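Local coordinates for uncharacterized protein (Bacteroides ovatus, PDB 4FS7) that is of unknown function but, as an extracellular protein built of BspA-type leucine-rich repeats, probably binds other proteins, at residues I9-T14 with G18-S23; T151-E156 with D171-L176. All blocks are in the same frame, centred on the assembly; numbering follows the deposited sequence.

Contact 1: residues I9-T14 with G18-S23; sequences ITYNFT and GTVEVS
Asn12 and Glu21 face each other in an antiparallel hydrogen-bonded pair, Asn12 N reaching Glu21 O at 3.0 Å and Glu21 N returning to Asn12 O. Their side chains rise from the same face of the hairpin. Along Asn12, CB rests against CG and OE2 of Glu21. With CG anti to the carbonyl carbon (chi1 -65°), the amide then lies over CB of Ser23, 3.5 Å from Asn12 CG. At the tip the branches part. Asn12 OD1 comes within 3.1 Å of Ser23 OG and also takes a weak bond from Asp3 N, whereas Asn12 ND2 donates to Glu21 OE2 at 3.2 Å. This last bond is bent (137°), the amide and carboxylate planes standing 56° apart, and because Glu21 has two conformers it may hold only part of the time. Ser23 OG is hydrogen-bonded to Thr10 OG1, at 2.9 Å, and either hydroxyl could be the donor. Replacing Asn12 by an alanine is likely to leave the Glu21 carboxylate without its amide donor and Asp3 N without its weak acceptor.

Nearer the turn, Thr14 OG1 donates to Thr19 OG1 (2.8 Å), which is bonded in turn to Glu16 O, and a water bridges the carbonyls of Thr14 and Thr19. The other face is largely aromatic and aliphatic: Tyr11 meets Val20 and Val22 obliquely, Tyr11 CD1 lying 3.8 Å from Val20 CG2, and its ring packs on Phe4. Polar groups thus interlink on one face while aromatic and branched carbons close the other, an amphipathic hairpin whose hydrophobic side is turned to Phe4 and Pro47.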
# COMPACT_ATOMS: atom_id res chain seq x y z
N ILE A 9 -5.70 36.49 17.02
CA ILE A 9 -6.16 35.86 15.76
C ILE A 9 -6.37 36.90 14.67
O ILE A 9 -6.87 38.01 14.94
CB ILE A 9 -7.46 35.08 15.99
CG1 ILE A 9 -7.21 34.02 17.09
CG2 ILE A 9 -7.94 34.39 14.67
CD1 ILE A 9 -8.45 33.35 17.59
N THR A 10 -5.98 36.56 13.44
CA THR A 10 -6.19 37.42 12.30
C THR A 10 -7.35 36.92 11.43
O THR A 10 -7.60 35.71 11.37
CB THR A 10 -4.91 37.64 11.44
OG1 THR A 10 -4.61 36.45 10.67
CG2 THR A 10 -3.75 38.01 12.32
N TYR A 11 -8.02 37.85 10.76
CA TYR A 11 -9.25 37.62 10.03
C TYR A 11 -9.19 38.27 8.68
O TYR A 11 -8.61 39.37 8.52
CB TYR A 11 -10.47 38.16 10.81
CG TYR A 11 -10.65 37.50 12.16
CD1 TYR A 11 -11.40 36.33 12.25
CD2 TYR A 11 -10.05 37.98 13.31
CE1 TYR A 11 -11.56 35.68 13.44
CE2 TYR A 11 -10.25 37.36 14.52
CZ TYR A 11 -10.97 36.16 14.58
OH TYR A 11 -11.10 35.54 15.81
N ASN A 12 -9.84 37.63 7.73
CA ASN A 12 -10.11 38.19 6.42
C ASN A 12 -11.62 38.24 6.17
O ASN A 12 -12.33 37.29 6.49
CB ASN A 12 -9.46 37.38 5.29
CG ASN A 12 -7.96 37.40 5.31
OD1 ASN A 12 -7.34 38.06 6.11
ND2 ASN A 12 -7.37 36.54 4.48
N PHE A 13 -12.10 39.32 5.58
CA PHE A 13 -13.48 39.37 5.13
C PHE A 13 -13.73 38.33 4.04
O PHE A 13 -12.86 38.09 3.17
CB PHE A 13 -13.87 40.77 4.64
CG PHE A 13 -13.71 41.82 5.69
CD1 PHE A 13 -14.52 41.83 6.80
CD2 PHE A 13 -12.71 42.76 5.59
CE1 PHE A 13 -14.37 42.76 7.80
CE2 PHE A 13 -12.53 43.71 6.59
CZ PHE A 13 -13.37 43.70 7.71
N THR A 14 -14.90 37.70 4.10
CA THR A 14 -15.36 36.73 3.11
C THR A 14 -16.61 37.24 2.41
O THR A 14 -17.25 38.20 2.87
CB THR A 14 -15.50 35.27 3.70
OG1 THR A 14 -16.15 35.25 4.99
CG2 THR A 14 -14.11 34.64 3.86
N GLY A 18 -21.57 39.94 6.21
CA GLY A 18 -21.34 39.89 7.65
C GLY A 18 -20.53 38.72 8.15
O GLY A 18 -20.71 38.33 9.29
N THR A 19 -19.62 38.21 7.32
CA THR A 19 -18.79 37.05 7.67
C THR A 19 -17.29 37.30 7.51
O THR A 19 -16.84 38.14 6.71
CB THR A 19 -19.16 35.79 6.85
OG1 THR A 19 -18.79 35.97 5.48
CG2 THR A 19 -20.65 35.46 6.98
N VAL A 20 -16.53 36.55 8.29
CA VAL A 20 -15.08 36.52 8.19
C VAL A 20 -14.57 35.08 8.26
O VAL A 20 -15.28 34.16 8.74
CB VAL A 20 -14.38 37.36 9.29
CG1 VAL A 20 -14.67 38.89 9.11
CG2 VAL A 20 -14.78 36.89 10.67
N GLU A 21 -13.36 34.93 7.75
CA GLU A 21 -12.58 33.69 7.87
C GLU A 21 -11.40 33.96 8.78
O GLU A 21 -10.79 35.03 8.77
CB GLU A 21 -12.08 33.15 6.49
CG GLU A 21 -10.96 34.04 5.86
CD GLU A 21 -10.31 33.56 4.54
OE1 GLU A 21 -10.50 32.43 4.11
OE2 GLU A 21 -9.60 34.38 3.94
N VAL A 22 -11.03 32.98 9.59
CA VAL A 22 -9.77 33.01 10.31
C VAL A 22 -8.63 32.85 9.31
O VAL A 22 -8.62 31.92 8.52
CB VAL A 22 -9.69 31.84 11.31
CG1 VAL A 22 -8.28 31.77 11.99
CG2 VAL A 22 -10.78 31.98 12.36
N SER A 23 -7.72 33.80 9.30
CA SER A 23 -6.62 33.78 8.35
C SER A 23 -5.27 33.48 8.97
O SER A 23 -4.30 33.31 8.23
CB SER A 23 -6.61 35.05 7.54
OG SER A 23 -6.33 36.14 8.39
O HOH W 1 -17.40 40.15 4.99

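Contact 2: residues T151-E156 with D171-L176; sequences TVIGDE and DSMETL
The peptide joining Thr151 to Val152 presents one of its faces to Met173, a selenomethionine whose terminal methyl CE sits almost squarely above the carbonyl carbon, 4.0 Å from Thr151 C. Backbone hydrogen bonds tie Thr151 to Lys129 and Val152 to Ile131. The same methyl, Met173 CE, lies 3.8 Å from Ile153 CG1; Met173 SE follows at 4.0 Å from Ile153 CD1, and the two side chains cross at about a right angle. Met173 gets there by running out with CG anti to its own N (chi1 -175°) and then bending at the selenium (chi3 -69°), which brings CE over the backbone of the preceding coil, at Thr151. Ile153 also touches Leu180.

No direct hydrogen bond joins the two segments. A water instead donates to Ile153 O at 2.8 Å and, weakly, to Thr175 O at 3.4 Å. Here the strand 152-153, last of one short parallel sheet, adjoins 175-176, first of the next. Buried hydrophobic side chains stacked between successive coils, with short parallel strands repeated from coil to coil, are the hallmark of a leucine-rich repeat solenoid.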
# COMPACT_ATOMS: atom_id res chain seq x y z
N THR A 151 -17.77 9.46 1.19
CA THR A 151 -17.78 8.79 -0.11
C THR A 151 -16.43 8.79 -0.81
O THR A 151 -16.25 8.05 -1.77
CB THR A 151 -18.82 9.42 -1.04
OG1 THR A 151 -18.52 10.79 -1.25
CG2 THR A 151 -20.25 9.28 -0.46
N VAL A 152 -15.50 9.62 -0.36
CA VAL A 152 -14.15 9.72 -0.94
C VAL A 152 -13.13 9.90 0.16
O VAL A 152 -13.32 10.77 1.02
CB VAL A 152 -13.93 10.93 -1.84
CG1 VAL A 152 -12.64 10.66 -2.63
CG2 VAL A 152 -15.09 11.21 -2.75
N ILE A 153 -12.04 9.13 0.09
CA ILE A 153 -10.88 9.34 0.90
C ILE A 153 -9.70 9.39 -0.02
O ILE A 153 -9.43 8.41 -0.74
CB ILE A 153 -10.69 8.27 2.01
CG1 ILE A 153 -11.92 8.15 2.90
CG2 ILE A 153 -9.46 8.59 2.84
CD1 ILE A 153 -11.84 6.96 3.87
N GLY A 154 -9.00 10.51 -0.07
CA GLY A 154 -7.97 10.71 -1.07
C GLY A 154 -6.68 9.95 -0.82
O GLY A 154 -6.40 9.43 0.25
N ASP A 155 -5.84 9.94 -1.87
CA ASP A 155 -4.55 9.31 -1.84
C ASP A 155 -3.79 9.68 -0.58
O ASP A 155 -3.73 10.86 -0.19
CB ASP A 155 -3.68 9.76 -3.04
CG ASP A 155 -4.19 9.35 -4.39
OD1 ASP A 155 -5.18 8.64 -4.47
OD2 ASP A 155 -3.51 9.74 -5.38
N GLU A 156 -3.17 8.67 0.05
CA GLU A 156 -2.24 8.91 1.15
C GLU A 156 -2.88 9.68 2.32
O GLU A 156 -2.15 10.26 3.14
CB GLU A 156 -0.95 9.59 0.67
CG GLU A 156 -0.07 8.67 -0.18
CD GLU A 156 1.32 9.19 -0.44
OE1 GLU A 156 1.79 10.12 0.25
OE2 GLU A 156 1.97 8.66 -1.36
N ASP A 171 -18.46 1.40 5.25
CA ASP A 171 -18.77 0.11 4.69
C ASP A 171 -19.22 0.12 3.25
O ASP A 171 -19.12 -0.91 2.57
CB ASP A 171 -19.79 -0.61 5.55
CG ASP A 171 -19.82 -2.10 5.31
OD1 ASP A 171 -18.74 -2.79 5.30
OD2 ASP A 171 -20.94 -2.57 5.10
N SER A 172 -19.67 1.25 2.73
CA SER A 172 -20.07 1.37 1.36
C SER A 172 -18.94 1.61 0.39
O SER A 172 -19.15 1.62 -0.84
CB SER A 172 -21.07 2.54 1.19
OG SER A 172 -20.45 3.79 1.52
N MSE A 173 -17.74 1.86 0.89
CA MSE A 173 -16.61 2.25 0.04
C MSE A 173 -16.20 1.08 -0.87
O MSE A 173 -16.10 -0.05 -0.42
CB MSE A 173 -15.45 2.73 0.90
CG MSE A 173 -14.28 3.28 0.08
SE MSE A 173 -13.20 4.49 1.09
CE MSE A 173 -14.48 5.95 1.25
N GLU A 174 -15.93 1.39 -2.14
CA GLU A 174 -15.59 0.34 -3.10
C GLU A 174 -14.15 0.40 -3.61
O GLU A 174 -13.70 -0.58 -4.17
CB GLU A 174 -16.58 0.31 -4.23
CG GLU A 174 -17.98 -0.12 -3.73
CD GLU A 174 -19.02 -0.41 -4.80
OE1 GLU A 174 -18.76 -0.24 -6.00
OE2 GLU A 174 -20.17 -0.76 -4.38
N THR A 175 -13.48 1.52 -3.44
CA THR A 175 -12.10 1.68 -3.90
C THR A 175 -11.26 2.33 -2.79
O THR A 175 -11.67 3.34 -2.22
CB THR A 175 -12.03 2.60 -5.13
OG1 THR A 175 -12.86 2.09 -6.17
CG2 THR A 175 -10.61 2.79 -5.62
N LEU A 176 -10.12 1.73 -2.47
CA LEU A 176 -9.13 2.33 -1.58
C LEU A 176 -8.04 2.98 -2.43
O LEU A 176 -7.43 2.33 -3.28
CB LEU A 176 -8.52 1.35 -0.57
CG LEU A 176 -9.48 0.58 0.34
CD1 LEU A 176 -8.75 -0.23 1.39
CD2 LEU A 176 -10.52 1.53 0.92
O HOH W 2 -9.75 5.61 -0.51

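How the contacts relate
From the N terminus, the chain first closes contact 1, a hairpin in which only three residues separate 9-14 from 18-23. This pairing belongs to the mixed sheet at the N-terminal end of the molecule, where 19-25 also runs parallel to 55-62. The chain then coils through successive repeats before contact 2 closes a wider loop of 14 residues between 151-156 and 171-176, joining neighbouring turns of the solenoid. The contacts are in series, neither nested nor crossed, with centres 32 Å apart and nearest atoms about 22 Å apart. One pairs two strands of the N-terminal sheet; the other carries side-chain packing across a junction between two parallel sheets of the repeat region.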